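Local coordinates for Nrps/pks (Streptomyces albus, PDB 4OPE), which probably catalyses decarboxylative chain elongation as a ketosynthase domain of the AT-less polyketide synthase that makes oxazolomycin, at residues 96-110 against 562-576. Numbering follows the deposited sequence.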
loop_
_atom_site.group_PDB
_atom_site.type_symbol
_atom_site.label_atom_id
_atom_site.label_comp_id
_atom_site.label_asym_id
_atom_site.label_seq_id
_atom_site.Cartn_x
_atom_site.Cartn_y
_atom_site.Cartn_z
ATOM N N ARG A 96 -13.789 0.644 -10.263
ATOM C CA ARG A 96 -14.913 -0.060 -10.812
ATOM C C ARG A 96 -14.527 -1.372 -11.461
ATOM O O ARG A 96 -15.184 -2.395 -11.298
ATOM C CB ARG A 96 -15.562 0.817 -11.849
ATOM C CG ARG A 96 -15.920 2.220 -11.337
ATOM C CD ARG A 96 -16.666 2.973 -12.407
ATOM N NE ARG A 96 -16.068 4.256 -12.706
ATOM C CZ ARG A 96 -15.969 4.763 -13.919
ATOM N NH1 ARG A 96 -16.342 4.083 -15.002
ATOM N NH2 ARG A 96 -15.465 5.959 -14.050
ATOM N N ILE A 97 -13.456 -1.329 -12.227
ATOM C CA ILE A 97 -13.010 -2.488 -12.960
ATOM C C ILE A 97 -12.505 -3.558 -12.022
ATOM O O ILE A 97 -12.750 -4.753 -12.225
ATOM C CB ILE A 97 -11.948 -2.076 -13.965
ATOM C CG1 ILE A 97 -12.660 -1.312 -15.082
ATOM C CG2 ILE A 97 -11.203 -3.296 -14.489
ATOM C CD1 ILE A 97 -11.743 -0.823 -16.172
ATOM N N PHE A 98 -11.797 -3.144 -10.992
ATOM C CA PHE A 98 -11.324 -4.103 -10.041
ATOM C C PHE A 98 -12.473 -4.853 -9.319
ATOM O O PHE A 98 -12.338 -6.018 -8.959
ATOM C CB PHE A 98 -10.401 -3.431 -9.045
ATOM C CG PHE A 98 -9.606 -4.379 -8.244
ATOM C CD1 PHE A 98 -8.714 -5.237 -8.850
ATOM C CD2 PHE A 98 -9.743 -4.434 -6.907
ATOM C CE1 PHE A 98 -7.967 -6.148 -8.113
ATOM C CE2 PHE A 98 -8.994 -5.346 -6.159
ATOM C CZ PHE A 98 -8.112 -6.205 -6.771
ATOM N N LEU A 99 -13.601 -4.195 -9.138
ATOM C CA LEU A 99 -14.738 -4.864 -8.560
ATOM C C LEU A 99 -15.218 -5.993 -9.457
ATOM O O LEU A 99 -15.451 -7.129 -9.003
ATOM C CB LEU A 99 -15.873 -3.899 -8.362
ATOM C CG LEU A 99 -15.945 -3.186 -7.042
ATOM C CD1 LEU A 99 -16.959 -2.084 -7.227
ATOM C CD2 LEU A 99 -16.369 -4.113 -5.914
ATOM N N GLN A 100 -15.341 -5.710 -10.743
ATOM C CA GLN A 100 -15.725 -6.768 -11.665
ATOM C C GLN A 100 -14.663 -7.876 -11.721
ATOM O O GLN A 100 -15.009 -9.055 -11.751
ATOM C CB GLN A 100 -16.066 -6.202 -13.031
ATOM C CG GLN A 100 -17.206 -5.158 -12.948
ATOM C CD GLN A 100 -17.534 -4.515 -14.306
ATOM O OE1 GLN A 100 -16.689 -4.437 -15.148
ATOM N NE2 GLN A 100 -18.743 -4.019 -14.482
ATOM N N THR A 101 -13.386 -7.505 -11.679
ATOM C CA THR A 101 -12.314 -8.479 -11.667
ATOM C C THR A 101 -12.432 -9.395 -10.477
ATOM O O THR A 101 -12.361 -10.610 -10.601
ATOM C CB THR A 101 -10.970 -7.755 -11.638
ATOM O OG1 THR A 101 -10.833 -7.011 -12.857
ATOM C CG2 THR A 101 -9.811 -8.718 -11.461
ATOM N N VAL A 102 -12.685 -8.853 -9.308
ATOM C CA VAL A 102 -12.800 -9.732 -8.141
ATOM C C VAL A 102 -13.974 -10.672 -8.270
ATOM O O VAL A 102 -13.872 -11.861 -7.943
ATOM C CB VAL A 102 -12.837 -8.965 -6.827
ATOM C CG1 VAL A 102 -13.026 -9.919 -5.664
ATOM C CG2 VAL A 102 -11.516 -8.226 -6.673
ATOM N N TRP A 103 -15.081 -10.156 -8.778
ATOM C CA TRP A 103 -16.236 -11.013 -9.045
ATOM C C TRP A 103 -15.811 -12.170 -9.952
ATOM O O TRP A 103 -16.114 -13.341 -9.657
ATOM C CB TRP A 103 -17.392 -10.259 -9.712
ATOM C CG TRP A 103 -18.595 -11.134 -9.793
ATOM C CD1 TRP A 103 -18.959 -11.961 -10.819
ATOM C CD2 TRP A 103 -19.582 -11.307 -8.766
ATOM N NE1 TRP A 103 -20.129 -12.638 -10.502
ATOM C CE2 TRP A 103 -20.523 -12.269 -9.243
ATOM C CE3 TRP A 103 -19.763 -10.749 -7.497
ATOM C CZ2 TRP A 103 -21.609 -12.689 -8.480
ATOM C CZ3 TRP A 103 -20.862 -11.157 -6.738
ATOM C CH2 TRP A 103 -21.769 -12.112 -7.234
ATOM N N HIS A 104 -15.119 -11.863 -11.056
ATOM C CA HIS A 104 -14.746 -12.915 -11.963
ATOM C C HIS A 104 -13.704 -13.845 -11.365
ATOM O O HIS A 104 -13.702 -15.033 -11.670
ATOM C CB HIS A 104 -14.284 -12.358 -13.270
ATOM C CG HIS A 104 -15.380 -11.744 -14.073
ATOM N ND1 HIS A 104 -15.213 -10.587 -14.797
ATOM C CD2 HIS A 104 -16.658 -12.133 -14.273
ATOM C CE1 HIS A 104 -16.339 -10.286 -15.416
ATOM N NE2 HIS A 104 -17.228 -11.220 -15.125
ATOM N N LEU A 105 -12.854 -13.333 -10.491
ATOM C CA LEU A 105 -11.908 -14.189 -9.796
ATOM C C LEU A 105 -12.636 -15.284 -8.995
ATOM O O LEU A 105 -12.237 -16.487 -9.019
ATOM C CB LEU A 105 -11.036 -13.345 -8.841
ATOM C CG LEU A 105 -10.187 -14.029 -7.769
ATOM C CD1 LEU A 105 -9.204 -14.893 -8.523
ATOM C CD2 LEU A 105 -9.410 -13.052 -6.897
ATOM N N LEU A 106 -13.681 -14.898 -8.259
ATOM C CA LEU A 106 -14.361 -15.876 -7.421
ATOM C C LEU A 106 -15.000 -16.941 -8.296
ATOM O O LEU A 106 -14.923 -18.140 -8.006
ATOM C CB LEU A 106 -15.361 -15.201 -6.547
ATOM C CG LEU A 106 -14.889 -14.828 -5.146
ATOM C CD1 LEU A 106 -13.423 -14.476 -4.985
ATOM C CD2 LEU A 106 -15.780 -13.731 -4.624
ATOM N N GLU A 107 -15.549 -16.520 -9.425
ATOM C CA GLU A 107 -16.087 -17.485 -10.371
ATOM C C GLU A 107 -15.004 -18.406 -10.913
ATOM O O GLU A 107 -15.198 -19.610 -11.003
ATOM C CB GLU A 107 -16.844 -16.795 -11.496
ATOM C CG GLU A 107 -18.012 -15.984 -10.955
ATOM C CD GLU A 107 -18.948 -15.464 -12.032
ATOM O OE1 GLU A 107 -18.424 -15.147 -13.171
ATOM O OE2 GLU A 107 -20.187 -15.375 -11.713
ATOM N N ASP A 108 -13.833 -17.878 -11.202
ATOM C CA ASP A 108 -12.781 -18.750 -11.724
ATOM C C ASP A 108 -12.290 -19.730 -10.661
ATOM O O ASP A 108 -12.018 -20.859 -10.956
ATOM C CB ASP A 108 -11.627 -17.964 -12.318
ATOM C CG ASP A 108 -10.553 -18.875 -12.909
ATOM O OD1 ASP A 108 -10.745 -19.471 -14.021
ATOM O OD2 ASP A 108 -9.499 -18.987 -12.245
ATOM N N ALA A 109 -12.212 -19.306 -9.421
ATOM C CA ALA A 109 -11.905 -20.207 -8.348
ATOM C C ALA A 109 -13.018 -21.195 -7.996
ATOM O O ALA A 109 -12.795 -21.989 -7.089
ATOM C CB ALA A 109 -11.564 -19.402 -7.098
ATOM N N GLY A 110 -14.206 -21.132 -8.627
ATOM C CA GLY A 110 -15.339 -21.957 -8.194
ATOM C C GLY A 110 -15.920 -21.706 -6.780
ATOM O O GLY A 110 -16.307 -22.613 -6.057
ATOM N N ARG A 562 -13.447 -29.330 -11.998
ATOM C CA ARG A 562 -13.950 -28.066 -12.519
ATOM C C ARG A 562 -13.296 -27.541 -13.791
ATOM O O ARG A 562 -12.197 -27.898 -14.162
ATOM C CB ARG A 562 -13.997 -27.038 -11.402
ATOM C CG ARG A 562 -15.094 -27.425 -10.390
ATOM C CD ARG A 562 -15.358 -26.370 -9.328
ATOM N NE ARG A 562 -14.132 -25.880 -8.677
ATOM C CZ ARG A 562 -13.948 -25.793 -7.352
ATOM N NH1 ARG A 562 -14.888 -26.156 -6.482
ATOM N NH2 ARG A 562 -12.813 -25.315 -6.875
ATOM N N VAL A 563 -14.038 -26.699 -14.478
ATOM C CA VAL A 563 -13.580 -26.033 -15.671
ATOM C C VAL A 563 -13.920 -24.569 -15.578
ATOM O O VAL A 563 -14.772 -24.143 -14.791
ATOM C CB VAL A 563 -14.210 -26.628 -16.934
ATOM C CG1 VAL A 563 -13.772 -28.073 -17.054
ATOM C CG2 VAL A 563 -15.729 -26.553 -16.919
ATOM N N SER A 564 -13.243 -23.800 -16.395
ATOM C CA SER A 564 -13.407 -22.368 -16.423
ATOM C C SER A 564 -14.414 -22.074 -17.470
ATOM O O SER A 564 -14.216 -22.449 -18.616
ATOM C CB SER A 564 -12.107 -21.776 -16.873
ATOM O OG SER A 564 -11.069 -22.169 -16.005
ATOM N N LEU A 565 -15.501 -21.423 -17.093
ATOM C CA LEU A 565 -16.552 -21.029 -18.018
ATOM C C LEU A 565 -16.660 -19.534 -18.013
ATOM O O LEU A 565 -16.301 -18.883 -17.030
ATOM C CB LEU A 565 -17.895 -21.591 -17.579
ATOM C CG LEU A 565 -17.953 -23.113 -17.368
ATOM C CD1 LEU A 565 -19.086 -23.500 -16.452
ATOM C CD2 LEU A 565 -18.083 -23.859 -18.692
ATOM N N PRO A 566 -17.209 -18.960 -19.088
ATOM C CA PRO A 566 -17.301 -17.521 -19.126
ATOM C C PRO A 566 -17.929 -16.941 -17.860
ATOM O O PRO A 566 -18.880 -17.504 -17.311
ATOM C CB PRO A 566 -18.150 -17.269 -20.335
ATOM C CG PRO A 566 -17.910 -18.452 -21.220
ATOM C CD PRO A 566 -17.715 -19.606 -20.303
ATOM N N GLY A 567 -17.400 -15.824 -17.396
ATOM C CA GLY A 567 -17.873 -15.205 -16.175
ATOM C C GLY A 567 -19.121 -14.354 -16.394
ATOM O O GLY A 567 -19.542 -14.141 -17.532
ATOM N N TYR A 568 -19.708 -13.875 -15.293
ATOM C CA TYR A 568 -20.939 -13.105 -15.349
ATOM C C TYR A 568 -20.808 -11.919 -16.305
ATOM O O TYR A 568 -19.876 -11.161 -16.201
ATOM C CB TYR A 568 -21.279 -12.574 -13.954
ATOM C CG TYR A 568 -22.596 -11.859 -13.883
ATOM C CD1 TYR A 568 -23.769 -12.562 -13.772
ATOM C CD2 TYR A 568 -22.673 -10.487 -13.904
ATOM C CE1 TYR A 568 -24.986 -11.924 -13.655
ATOM C CE2 TYR A 568 -23.892 -9.836 -13.833
ATOM C CZ TYR A 568 -25.048 -10.577 -13.720
ATOM O OH TYR A 568 -26.276 -9.992 -13.652
ATOM N N PRO A 569 -21.745 -11.773 -17.253
ATOM C CA PRO A 569 -21.717 -10.651 -18.169
ATOM C C PRO A 569 -22.339 -9.373 -17.597
ATOM O O PRO A 569 -23.482 -9.083 -17.821
ATOM C CB PRO A 569 -22.507 -11.164 -19.366
ATOM C CG PRO A 569 -23.506 -12.096 -18.780
ATOM C CD PRO A 569 -22.905 -12.647 -17.508
ATOM N N PHE A 570 -21.547 -8.589 -16.898
ATOM C CA PHE A 570 -22.026 -7.362 -16.302
ATOM C C PHE A 570 -22.663 -6.457 -17.331
ATOM O O PHE A 570 -22.340 -6.497 -18.503
ATOM C CB PHE A 570 -20.874 -6.629 -15.627
ATOM C CG PHE A 570 -20.428 -7.276 -14.362
ATOM C CD1 PHE A 570 -21.217 -7.210 -13.227
ATOM C CD2 PHE A 570 -19.257 -7.987 -14.318
ATOM C CE1 PHE A 570 -20.816 -7.821 -12.049
ATOM C CE2 PHE A 570 -18.846 -8.597 -13.157
ATOM C CZ PHE A 570 -19.614 -8.502 -12.004
ATOM N N ALA A 571 -23.572 -5.625 -16.858
ATOM C CA ALA A 571 -24.158 -4.634 -17.715
ATOM C C ALA A 571 -23.062 -3.670 -18.027
ATOM O O ALA A 571 -22.203 -3.454 -17.172
ATOM C CB ALA A 571 -25.297 -3.908 -17.017
ATOM N N ARG A 572 -23.116 -3.080 -19.220
ATOM C CA ARG A 572 -22.165 -2.047 -19.622
ATOM C C ARG A 572 -22.787 -0.650 -19.766
ATOM O O ARG A 572 -22.962 -0.171 -20.881
ATOM C CB ARG A 572 -21.490 -2.451 -20.913
ATOM C CG ARG A 572 -20.631 -3.669 -20.731
ATOM C CD ARG A 572 -20.189 -4.227 -22.050
ATOM N NE ARG A 572 -21.104 -5.260 -22.481
ATOM C CZ ARG A 572 -21.333 -5.598 -23.747
ATOM N NH1 ARG A 572 -20.712 -4.974 -24.754
ATOM N NH2 ARG A 572 -22.206 -6.574 -24.002
ATOM N N GLU A 573 -23.072 -0.006 -18.626
ATOM C CA GLU A 573 -23.478 1.397 -18.577
ATOM C C GLU A 573 -22.224 2.264 -18.591
ATOM O O GLU A 573 -21.297 2.047 -17.804
ATOM C CB GLU A 573 -24.272 1.734 -17.307
ATOM C CG GLU A 573 -25.409 0.774 -16.943
ATOM C CD GLU A 573 -26.515 0.708 -17.989
ATOM O OE1 GLU A 573 -27.069 -0.406 -18.222
ATOM O OE2 GLU A 573 -26.826 1.780 -18.572
ATOM N N ARG A 574 -22.218 3.247 -19.494
ATOM C CA ARG A 574 -21.195 4.267 -19.561
ATOM C C ARG A 574 -21.202 5.061 -18.250
ATOM O O ARG A 574 -22.236 5.521 -17.799
ATOM C CB ARG A 574 -21.459 5.141 -20.774
ATOM C CG ARG A 574 -20.588 6.363 -20.847
ATOM C CD ARG A 574 -20.424 6.917 -22.264
ATOM N NE ARG A 574 -19.423 7.973 -22.225
ATOM C CZ ARG A 574 -18.135 7.809 -22.487
ATOM N NH1 ARG A 574 -17.322 8.848 -22.378
ATOM N NH2 ARG A 574 -17.650 6.623 -22.848
ATOM N N CYS A 575 -20.054 5.157 -17.606
ATOM C CA CYS A 575 -19.884 6.012 -16.433
ATOM C C CYS A 575 -18.572 6.769 -16.612
ATOM O O CYS A 575 -17.462 6.286 -16.312
ATOM C CB CYS A 575 -19.881 5.203 -15.125
ATOM S SG CYS A 575 -21.292 4.075 -14.961
ATOM N N TRP A 576 -18.704 7.947 -17.197
ATOM C CA TRP A 576 -17.557 8.788 -17.463
ATOM C C TRP A 576 -18.029 10.176 -17.162
ATOM O O TRP A 576 -19.137 10.535 -17.547
ATOM C CB TRP A 576 -17.082 8.643 -18.905
ATOM C CG TRP A 576 -15.596 8.931 -19.093
ATOM C CD1 TRP A 576 -15.054 10.018 -19.691
ATOM C CD2 TRP A 576 -14.484 8.111 -18.679
ATOM N NE1 TRP A 576 -13.687 9.929 -19.704
ATOM C CE2 TRP A 576 -13.303 8.777 -19.082
ATOM C CE3 TRP A 576 -14.371 6.885 -18.012
ATOM C CZ2 TRP A 576 -12.028 8.262 -18.857
ATOM C CZ3 TRP A 576 -13.084 6.369 -17.775
ATOM C CH2 TRP A 576 -11.933 7.063 -18.203
HETATM O O HOH W 1 -19.786 -3.378 -16.957
HETATM O O HOH W 2 -15.632 -20.676 -14.139
#
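F570 wedges against helix 93-108 between Q100, W103 and H104. Its CZ lies 3.6 Å from W103 CG, and its edge faces the W103 five-membered ring in an offset edge-to-face pair, planes at 76°. W103 CG is anti to the backbone N (chi1 -173°), which brings the indole to F570 CZ and Y568 CB. Q100 covers one face of F570, with CG 3.9 Å from the ring centroid in a CH-pi contact. The Y568 ring borders the opposite face. H104 NE2 donates a nearly straight bond (174°) in its ring plane to Y568 O, 2.9 Å away. E107 OE1 takes Y568 N at 2.8 Å with its syn lone pair. With an alanine in place of H104, Y568 O is likely to lose this donor and a gap to open beside F570 CE2. The ketosynthase is of thiolase fold, and here its C-terminal tail returns antiparallel along a helix of the N-terminal half. The partly exposed D108 end is looser. D108 OD1 and S564 OG bond weakly at 3.4 Å; R260 also binds S564 OG, and V14 N binds D108 OD2. R562 is poorly ordered beside G110. At the other end, buried R96 NH1 makes a poorly angled bond to C575 O, while I91 O holds NH2.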